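Local coordinates for protein 4-oxalmesaconate hydratase (PDB 5CGZ) that catalyses the zinc-dependent hydration of the enol form of oxalomesaconate to 4-carboxy-4-hydroxy-2-oxoadipate, the third step of gallate breakdown, at residues A[115-120]-A[163-168]; A[201-206]-A[222-227]. One frame throughout, in Å; residues are numbered along the deposited sequence.

Contact 1 of 2, residues A[115-120]-A[163-168]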
ATOM      1  N   LEU A 115      -5.912 -12.244  -6.387  1.00 30.71           N
ATOM      2  CA  LEU A 115      -4.614 -12.264  -7.071  1.00 31.07           C
ATOM      3  C   LEU A 115      -3.454 -12.567  -6.125  1.00 35.07           C
ATOM      4  O   LEU A 115      -2.342 -12.810  -6.568  1.00 35.80           O
ATOM      5  CB  LEU A 115      -4.366 -10.936  -7.797  1.00 36.49           C
ATOM      6  CG  LEU A 115      -4.858 -10.966  -9.256  1.00 37.88           C
ATOM      7  CD1 LEU A 115      -4.456  -9.733 -10.028  1.00 45.75           C
ATOM      8  CD2 LEU A 115      -4.330 -12.222  -9.963  1.00 41.94           C
ATOM      9  N   LYS A 116      -3.714 -12.547  -4.822  1.00 30.89           N
ATOM     10  CA  LYS A 116      -2.737 -13.026  -3.855  1.00 30.30           C
ATOM     11  C   LYS A 116      -3.386 -14.096  -2.997  1.00 32.43           C
ATOM     12  O   LYS A 116      -4.578 -14.018  -2.688  1.00 29.03           O
ATOM     13  CB  LYS A 116      -2.205 -11.890  -2.979  1.00 32.36           C
ATOM     14  CG  LYS A 116      -1.455 -10.821  -3.759  1.00 45.63           C
ATOM     15  CD  LYS A 116      -0.772  -9.832  -2.818  1.00 63.15           C
ATOM     16  CE  LYS A 116       0.055  -8.795  -3.581  1.00 64.52           C
ATOM     17  NZ  LYS A 116       0.907  -7.972  -2.664  1.00 71.65           N
ATOM     18  N   ASP A 117      -2.598 -15.097  -2.619  1.00 29.88           N
ATOM     19  CA  ASP A 117      -3.084 -16.173  -1.767  1.00 31.18           C
ATOM     20  C   ASP A 117      -1.894 -16.958  -1.242  1.00 35.79           C
ATOM     21  O   ASP A 117      -1.390 -17.858  -1.918  1.00 33.49           O
ATOM     22  CB  ASP A 117      -4.034 -17.086  -2.538  1.00 29.78           C
ATOM     23  CG  ASP A 117      -4.775 -18.062  -1.636  1.00 35.83           C
ATOM     24  OD1 ASP A 117      -4.281 -18.380  -0.527  1.00 33.93           O
ATOM     25  OD2 ASP A 117      -5.866 -18.507  -2.046  1.00 33.59           O
ATOM     26  N   PRO A 118      -1.433 -16.605  -0.037  1.00 35.23           N
ATOM     27  CA  PRO A 118      -0.273 -17.284   0.552  1.00 32.19           C
ATOM     28  C   PRO A 118      -0.579 -18.730   0.963  1.00 30.42           C
ATOM     29  O   PRO A 118       0.327 -19.443   1.390  1.00 31.81           O
ATOM     30  CB  PRO A 118       0.072 -16.415   1.775  1.00 31.62           C
ATOM     31  CG  PRO A 118      -1.136 -15.571   2.040  1.00 37.96           C
ATOM     32  CD  PRO A 118      -1.868 -15.426   0.737  1.00 31.78           C
ATOM     33  N   TYR A 119      -1.826 -19.166   0.820  1.00 29.92           N
ATOM     34  CA  TYR A 119      -2.172 -20.542   1.178  1.00 35.01           C
ATOM     35  C   TYR A 119      -2.341 -21.454  -0.038  1.00 35.80           C
ATOM     36  O   TYR A 119      -2.408 -22.674   0.106  1.00 33.06           O
ATOM     37  CB  TYR A 119      -3.436 -20.553   2.043  1.00 29.73           C
ATOM     38  CG  TYR A 119      -3.199 -19.771   3.304  1.00 32.73           C
ATOM     39  CD1 TYR A 119      -2.612 -20.373   4.415  1.00 30.40           C
ATOM     40  CD2 TYR A 119      -3.497 -18.408   3.367  1.00 28.17           C
ATOM     41  CE1 TYR A 119      -2.354 -19.639   5.583  1.00 30.14           C
ATOM     42  CE2 TYR A 119      -3.241 -17.666   4.518  1.00 30.66           C
ATOM     43  CZ  TYR A 119      -2.670 -18.285   5.623  1.00 31.41           C
ATOM     44  OH  TYR A 119      -2.423 -17.546   6.766  1.00 29.40           O
ATOM     45  N   ASN A 120      -2.366 -20.872  -1.234  1.00 33.93           N
ATOM     46  CA  ASN A 120      -2.664 -21.659  -2.428  1.00 33.43           C
ATOM     47  C   ASN A 120      -2.224 -20.971  -3.712  1.00 34.95           C
ATOM     48  O   ASN A 120      -2.910 -20.069  -4.202  1.00 33.65           O
ATOM     49  CB  ASN A 120      -4.160 -21.944  -2.490  1.00 34.83           C
ATOM     50  CG  ASN A 120      -4.485 -23.148  -3.336  1.00 44.37           C
ATOM     51  OD1 ASN A 120      -4.005 -23.284  -4.467  1.00 43.89           O
ATOM     52  ND2 ASN A 120      -5.294 -24.045  -2.787  1.00 42.26           N
ATOM     53  N   GLU A 163      -8.067 -11.316   4.707  1.00 25.91           N
ATOM     54  CA  GLU A 163      -7.056 -10.317   5.064  1.00 26.97           C
ATOM     55  C   GLU A 163      -5.640 -10.781   4.719  1.00 28.82           C
ATOM     56  O   GLU A 163      -4.831  -9.974   4.282  1.00 29.85           O
ATOM     57  CB  GLU A 163      -7.120  -9.958   6.549  1.00 27.81           C
ATOM     58  CG  GLU A 163      -8.419  -9.310   6.990  1.00 27.39           C
ATOM     59  CD  GLU A 163      -9.438 -10.309   7.517  1.00 31.01           C
ATOM     60  OE1 GLU A 163      -9.244 -11.539   7.361  1.00 31.54           O
ATOM     61  OE2 GLU A 163     -10.445  -9.859   8.094  1.00 32.26           O
ATOM     62  N   GLN A 164      -5.338 -12.071   4.905  1.00 25.95           N
ATOM     63  CA  GLN A 164      -4.004 -12.571   4.570  1.00 28.70           C
ATOM     64  C   GLN A 164      -3.783 -12.460   3.062  1.00 33.93           C
ATOM     65  O   GLN A 164      -2.653 -12.355   2.605  1.00 31.37           O
ATOM     66  CB  GLN A 164      -3.802 -14.029   5.022  1.00 26.63           C
ATOM     67  CG  GLN A 164      -4.157 -14.315   6.495  1.00 26.38           C
ATOM     68  CD  GLN A 164      -3.492 -13.366   7.462  1.00 31.10           C
ATOM     69  OE1 GLN A 164      -2.410 -12.834   7.188  1.00 29.23           O
ATOM     70  NE2 GLN A 164      -4.138 -13.141   8.610  1.00 29.55           N
ATOM     71  N   CYS A 165      -4.871 -12.484   2.296  1.00 31.03           N
ATOM     72  CA  CYS A 165      -4.788 -12.354   0.841  1.00 30.58           C
ATOM     73  C   CYS A 165      -4.823 -10.903   0.374  1.00 31.39           C
ATOM     74  O   CYS A 165      -4.803 -10.643  -0.826  1.00 33.80           O
ATOM     75  CB  CYS A 165      -5.925 -13.129   0.171  1.00 28.39           C
ATOM     76  SG  CYS A 165      -5.842 -14.908   0.452  1.00 30.31           S
ATOM     77  N   GLU A 166      -4.893  -9.964   1.317  1.00 28.21           N
ATOM     78  CA  GLU A 166      -5.018  -8.539   0.993  1.00 33.11           C
ATOM     79  C   GLU A 166      -6.225  -8.270   0.088  1.00 33.46           C
ATOM     80  O   GLU A 166      -6.187  -7.455  -0.832  1.00 31.79           O
ATOM     81  CB  GLU A 166      -3.726  -8.029   0.353  1.00 32.29           C
ATOM     82  CG  GLU A 166      -2.534  -8.105   1.317  1.00 43.20           C
ATOM     83  CD  GLU A 166      -1.188  -7.928   0.627  1.00 58.52           C
ATOM     84  OE1 GLU A 166      -1.067  -7.036  -0.235  1.00 54.88           O
ATOM     85  OE2 GLU A 166      -0.252  -8.694   0.944  1.00 69.18           O
ATOM     86  N   TRP A 167      -7.312  -8.960   0.389  1.00 30.13           N
ATOM     87  CA  TRP A 167      -8.536  -8.871  -0.384  1.00 28.77           C
ATOM     88  C   TRP A 167      -9.547  -8.045   0.402  1.00 32.36           C
ATOM     89  O   TRP A 167      -9.690  -8.213   1.615  1.00 30.41           O
ATOM     90  CB  TRP A 167      -9.048 -10.285  -0.669  1.00 28.13           C
ATOM     91  CG  TRP A 167     -10.374 -10.424  -1.369  1.00 28.74           C
ATOM     92  CD1 TRP A 167     -10.578 -10.590  -2.718  1.00 27.10           C
ATOM     93  CD2 TRP A 167     -11.673 -10.483  -0.758  1.00 25.40           C
ATOM     94  NE1 TRP A 167     -11.922 -10.740  -2.974  1.00 28.18           N
ATOM     95  CE2 TRP A 167     -12.613 -10.675  -1.798  1.00 27.72           C
ATOM     96  CE3 TRP A 167     -12.128 -10.396   0.560  1.00 25.59           C
ATOM     97  CZ2 TRP A 167     -13.985 -10.777  -1.552  1.00 27.40           C
ATOM     98  CZ3 TRP A 167     -13.494 -10.500   0.799  1.00 25.91           C
ATOM     99  CH2 TRP A 167     -14.405 -10.687  -0.250  1.00 28.15           C
ATOM    100  N   ARG A 168     -10.225  -7.134  -0.280  1.00 30.69           N
ATOM    101  CA  ARG A 168     -11.256  -6.320   0.345  1.00 33.67           C
ATOM    102  C   ARG A 168     -12.511  -6.357  -0.518  1.00 32.42           C
ATOM    103  O   ARG A 168     -12.442  -6.084  -1.706  1.00 30.88           O
ATOM    104  CB  ARG A 168     -10.786  -4.862   0.521  1.00 30.97           C
ATOM    105  CG  ARG A 168     -11.895  -3.938   1.063  1.00 28.45           C
ATOM    106  CD  ARG A 168     -11.464  -2.469   1.158  1.00 32.51           C
ATOM    107  NE  ARG A 168     -11.450  -1.791  -0.141  1.00 42.34           N
ATOM    108  CZ  ARG A 168     -12.497  -1.178  -0.709  1.00 48.85           C
ATOM    109  NH1 ARG A 168     -12.341  -0.587  -1.891  1.00 46.57           N
ATOM    110  NH2 ARG A 168     -13.698  -1.148  -0.118  1.00 39.25           N
TER
HETATM  111  O   HOH W   1      -5.674 -10.262  -3.458  1.00 37.81           O
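The side chain of Cys-165 lies against the backbone of Lys-116 and Asp-117, its CB 3.3 Å from Lys-116 O and its SG 3.8 Å from Asp-117 CA. With SG anti to its own carbonyl carbon (chi1 -64°), the sulfur also reaches Pro-118, whose CD is 4.0 Å away. On one flank, Tyr-119 turns its ring edge to Gln-164: CB of the glutamine lies near the ring plane, 3.7 Å from CE2, while the polar ends serve another chain, Tyr-119 OH bonding Asn-213 and Gln-164 OE1 bonding Arg-168, both of the second subunit. On the other, Lys-116 runs extended beyond CG to an exposed salt bridge, NZ to Glu-166 OE1 at 3.3 Å, entering on the syn side but 32° out of the carboxylate plane. A water donates to Cys-165 O at 2.8 Å and accepts, weakly, from Lys-116 N.

Asp-117 links this packing to the metal site. Its OD1 accepts from Tyr-119 N (2.9 Å) in an Asx turn, and its OD2 bonds ND1 of the zinc ligand His-123. Asp-117 is thus a second-shell residue, and its carboxylate, held at both oxygens, would be expected to orient the histidine and probably to polarise its imidazole.

Contact 2 of 2, residues A[201-206]-A[222-227]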
ATOM      1  N   ARG A 201     -21.174 -19.363   7.839  1.00 30.78           N
ATOM      2  CA  ARG A 201     -20.829 -18.228   8.689  1.00 31.58           C
ATOM      3  C   ARG A 201     -20.332 -17.052   7.844  1.00 30.69           C
ATOM      4  O   ARG A 201     -20.673 -15.904   8.134  1.00 31.83           O
ATOM      5  CB  ARG A 201     -19.798 -18.634   9.752  1.00 32.11           C
ATOM      6  CG  ARG A 201     -20.418 -19.515  10.860  1.00 34.12           C
ATOM      7  CD  ARG A 201     -19.489 -19.733  12.038  1.00 29.90           C
ATOM      8  NE  ARG A 201     -18.219 -20.319  11.627  1.00 33.57           N
ATOM      9  CZ  ARG A 201     -17.903 -21.605  11.735  1.00 33.80           C
ATOM     10  NH1 ARG A 201     -18.769 -22.474  12.255  1.00 37.32           N
ATOM     11  NH2 ARG A 201     -16.712 -22.021  11.329  1.00 30.07           N
ATOM     12  N   VAL A 202     -19.557 -17.332   6.791  1.00 28.97           N
ATOM     13  CA  VAL A 202     -19.086 -16.267   5.892  1.00 31.94           C
ATOM     14  C   VAL A 202     -20.266 -15.487   5.315  1.00 30.81           C
ATOM     15  O   VAL A 202     -20.287 -14.259   5.364  1.00 30.21           O
ATOM     16  CB  VAL A 202     -18.237 -16.807   4.715  1.00 30.92           C
ATOM     17  CG1 VAL A 202     -17.965 -15.687   3.691  1.00 27.02           C
ATOM     18  CG2 VAL A 202     -16.917 -17.390   5.221  1.00 27.48           C
ATOM     19  N   ALA A 203     -21.256 -16.204   4.784  1.00 29.96           N
ATOM     20  CA  ALA A 203     -22.417 -15.553   4.169  1.00 29.70           C
ATOM     21  C   ALA A 203     -23.201 -14.731   5.192  1.00 28.66           C
ATOM     22  O   ALA A 203     -23.702 -13.644   4.884  1.00 32.02           O
ATOM     23  CB  ALA A 203     -23.332 -16.594   3.504  1.00 29.68           C
ATOM     24  N   LEU A 204     -23.310 -15.245   6.412  1.00 29.07           N
ATOM     25  CA  LEU A 204     -24.019 -14.523   7.457  1.00 28.98           C
ATOM     26  C   LEU A 204     -23.247 -13.269   7.864  1.00 31.00           C
ATOM     27  O   LEU A 204     -23.846 -12.210   8.067  1.00 31.14           O
ATOM     28  CB  LEU A 204     -24.262 -15.426   8.673  1.00 31.92           C
ATOM     29  CG  LEU A 204     -25.316 -16.528   8.516  1.00 32.98           C
ATOM     30  CD1 LEU A 204     -25.205 -17.553   9.650  1.00 29.70           C
ATOM     31  CD2 LEU A 204     -26.735 -15.945   8.455  1.00 28.20           C
ATOM     32  N   GLN A 205     -21.922 -13.381   7.973  1.00 28.23           N
ATOM     33  CA  GLN A 205     -21.103 -12.223   8.331  1.00 28.02           C
ATOM     34  C   GLN A 205     -21.180 -11.147   7.247  1.00 26.34           C
ATOM     35  O   GLN A 205     -21.385  -9.969   7.533  1.00 29.65           O
ATOM     36  CB  GLN A 205     -19.639 -12.638   8.561  1.00 25.62           C
ATOM     37  CG  GLN A 205     -19.418 -13.496   9.819  1.00 26.77           C
ATOM     38  CD  GLN A 205     -19.898 -12.807  11.084  1.00 32.66           C
ATOM     39  OE1 GLN A 205     -21.080 -12.875  11.429  1.00 32.31           O
ATOM     40  NE2 GLN A 205     -18.985 -12.134  11.779  1.00 30.35           N
ATOM     41  N   ARG A 206     -21.017 -11.556   5.996  1.00 27.21           N
ATOM     42  CA  ARG A 206     -21.086 -10.599   4.895  1.00 30.83           C
ATOM     43  C   ARG A 206     -22.493 -10.027   4.801  1.00 28.86           C
ATOM     44  O   ARG A 206     -22.671  -8.872   4.425  1.00 27.36           O
ATOM     45  CB  ARG A 206     -20.674 -11.250   3.569  1.00 26.56           C
ATOM     46  CG  ARG A 206     -19.231 -11.777   3.565  1.00 27.22           C
ATOM     47  CD  ARG A 206     -18.236 -10.732   4.059  1.00 28.56           C
ATOM     48  NE  ARG A 206     -16.860 -11.220   3.933  1.00 32.40           N
ATOM     49  CZ  ARG A 206     -15.779 -10.555   4.332  1.00 28.38           C
ATOM     50  NH1 ARG A 206     -15.895  -9.351   4.886  1.00 26.91           N
ATOM     51  NH2 ARG A 206     -14.577 -11.095   4.171  1.00 29.80           N
ATOM     52  N   ILE A 222     -31.422  -8.217   4.364  1.00 33.35           N
ATOM     53  CA  ILE A 222     -30.186  -8.764   3.815  1.00 29.23           C
ATOM     54  C   ILE A 222     -29.557  -9.701   4.835  1.00 31.91           C
ATOM     55  O   ILE A 222     -28.991  -9.255   5.834  1.00 34.36           O
ATOM     56  CB  ILE A 222     -29.204  -7.648   3.418  1.00 27.64           C
ATOM     57  CG1 ILE A 222     -29.894  -6.666   2.459  1.00 29.63           C
ATOM     58  CG2 ILE A 222     -27.969  -8.248   2.771  1.00 26.79           C
ATOM     59  CD1 ILE A 222     -29.062  -5.427   2.110  1.00 29.24           C
ATOM     60  N   VAL A 223     -29.684 -11.000   4.588  1.00 29.55           N
ATOM     61  CA  VAL A 223     -29.289 -12.009   5.565  1.00 31.03           C
ATOM     62  C   VAL A 223     -28.030 -12.750   5.129  1.00 33.12           C
ATOM     63  O   VAL A 223     -27.168 -13.052   5.949  1.00 32.05           O
ATOM     64  CB  VAL A 223     -30.412 -13.033   5.791  1.00 32.21           C
ATOM     65  CG1 VAL A 223     -29.987 -14.072   6.845  1.00 31.05           C
ATOM     66  CG2 VAL A 223     -31.700 -12.321   6.213  1.00 32.66           C
ATOM     67  N   TYR A 224     -27.943 -13.040   3.834  1.00 29.26           N
ATOM     68  CA  TYR A 224     -26.804 -13.742   3.254  1.00 30.83           C
ATOM     69  C   TYR A 224     -26.216 -12.910   2.122  1.00 32.43           C
ATOM     70  O   TYR A 224     -26.961 -12.423   1.264  1.00 32.07           O
ATOM     71  CB  TYR A 224     -27.224 -15.121   2.715  1.00 28.76           C
ATOM     72  CG  TYR A 224     -27.824 -16.050   3.753  1.00 30.92           C
ATOM     73  CD1 TYR A 224     -27.010 -16.861   4.540  1.00 30.06           C
ATOM     74  CD2 TYR A 224     -29.197 -16.120   3.939  1.00 32.25           C
ATOM     75  CE1 TYR A 224     -27.546 -17.716   5.486  1.00 31.96           C
ATOM     76  CE2 TYR A 224     -29.752 -16.975   4.888  1.00 33.40           C
ATOM     77  CZ  TYR A 224     -28.921 -17.766   5.656  1.00 36.06           C
ATOM     78  OH  TYR A 224     -29.462 -18.614   6.590  1.00 34.75           O
ATOM     79  N   ALA A 225     -24.895 -12.746   2.102  1.00 30.42           N
ATOM     80  CA  ALA A 225     -24.259 -11.987   1.021  1.00 28.07           C
ATOM     81  C   ALA A 225     -22.936 -12.620   0.612  1.00 30.92           C
ATOM     82  O   ALA A 225     -22.324 -13.342   1.397  1.00 28.49           O
ATOM     83  CB  ALA A 225     -24.048 -10.521   1.440  1.00 26.90           C
ATOM     84  N   GLU A 226     -22.514 -12.365  -0.626  1.00 28.66           N
ATOM     85  CA  GLU A 226     -21.164 -12.700  -1.067  1.00 30.29           C
ATOM     86  C   GLU A 226     -20.388 -11.403  -1.315  1.00 30.37           C
ATOM     87  O   GLU A 226     -20.927 -10.443  -1.878  1.00 29.49           O
ATOM     88  CB  GLU A 226     -21.195 -13.575  -2.330  1.00 27.10           C
ATOM     89  CG  GLU A 226     -21.596 -15.018  -2.033  1.00 31.26           C
ATOM     90  CD  GLU A 226     -21.791 -15.890  -3.281  1.00 36.12           C
ATOM     91  OE1 GLU A 226     -21.748 -15.371  -4.422  1.00 30.09           O
ATOM     92  OE2 GLU A 226     -21.999 -17.111  -3.104  1.00 33.42           O
ATOM     93  N   GLY A 227     -19.144 -11.361  -0.853  1.00 28.31           N
ATOM     94  CA  GLY A 227     -18.290 -10.200  -1.065  1.00 26.55           C
ATOM     95  C   GLY A 227     -17.423 -10.408  -2.295  1.00 27.00           C
ATOM     96  O   GLY A 227     -16.931 -11.519  -2.534  1.00 30.54           O
TER
HETATM   97  O   HOH W   2     -26.712 -12.160   8.396  1.00 28.98           O
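A strand of the mixed sheet, 225-230, starts against helix 193-212 in this contact, the two short axes crossing almost perpendicularly (89°) at a closest approach of 6.6 Å. The small residues Ala-203 and Ala-225 are consistent with so near an approach, and backbone meets backbone here. Ala-225 N donates to Ala-203 O at 3.2 Å with an N-H...O angle of 158°, and the same oxygen receives a CA-H...O contact from Tyr-224 CA. A second such contact runs the other way, from Ala-203 CA to Ala-225 O at 3.5 Å.

In the Rossmann-like fold of this enzyme, strand 225-230 runs antiparallel between 154-157 and 171-174, one of the two edge strands within this chain, and the helix lies across its start. Just ahead of the strand, Tyr-224 has CG anti to its carbonyl carbon (chi1 -59°), and its ring offers an edge to Ala-203, CD1 being 3.8 Å from CB near the ring plane. Leu-204 lies side by side with the tyrosine, pointing the same way, and brings CD2 within 3.6 Å of CE1; the ring also stacks with Trp-179. CD2 of the leucine further meets Val-223 CG1, and a water donates to both Leu-204 O and Val-223 O, the latter at 2.6 Å. Toward Gly-227, Arg-206 rests CB on Ala-225 O at 3.4 Å; the chain bends at chi2, and the guanidinium lies away from the strand, in salt bridges with Glu-158 and with Glu-163 of the second subunit.

How the contacts relate
Contact 1 joins two loops, those following strands 110-112 and 154-157, beside the zinc site, whereas contact 2 seats a helix on the start of a strand, away from the annotated sites. Both are only partly buried, but contact 1 has an exposed, charged margin, while contact 2 has no exposed residue among those that touch and combines backbone hydrogen bonding with apolar contacts. Their centres lie about 19 Å apart, yet they meet through Trp-167, whose CZ2 is 3.2 Å from Gly-227 O. The second subunit touches both, and the intersubunit salt bridge named above joins segment 163-168 of one subunit to segment 201-206 of the other.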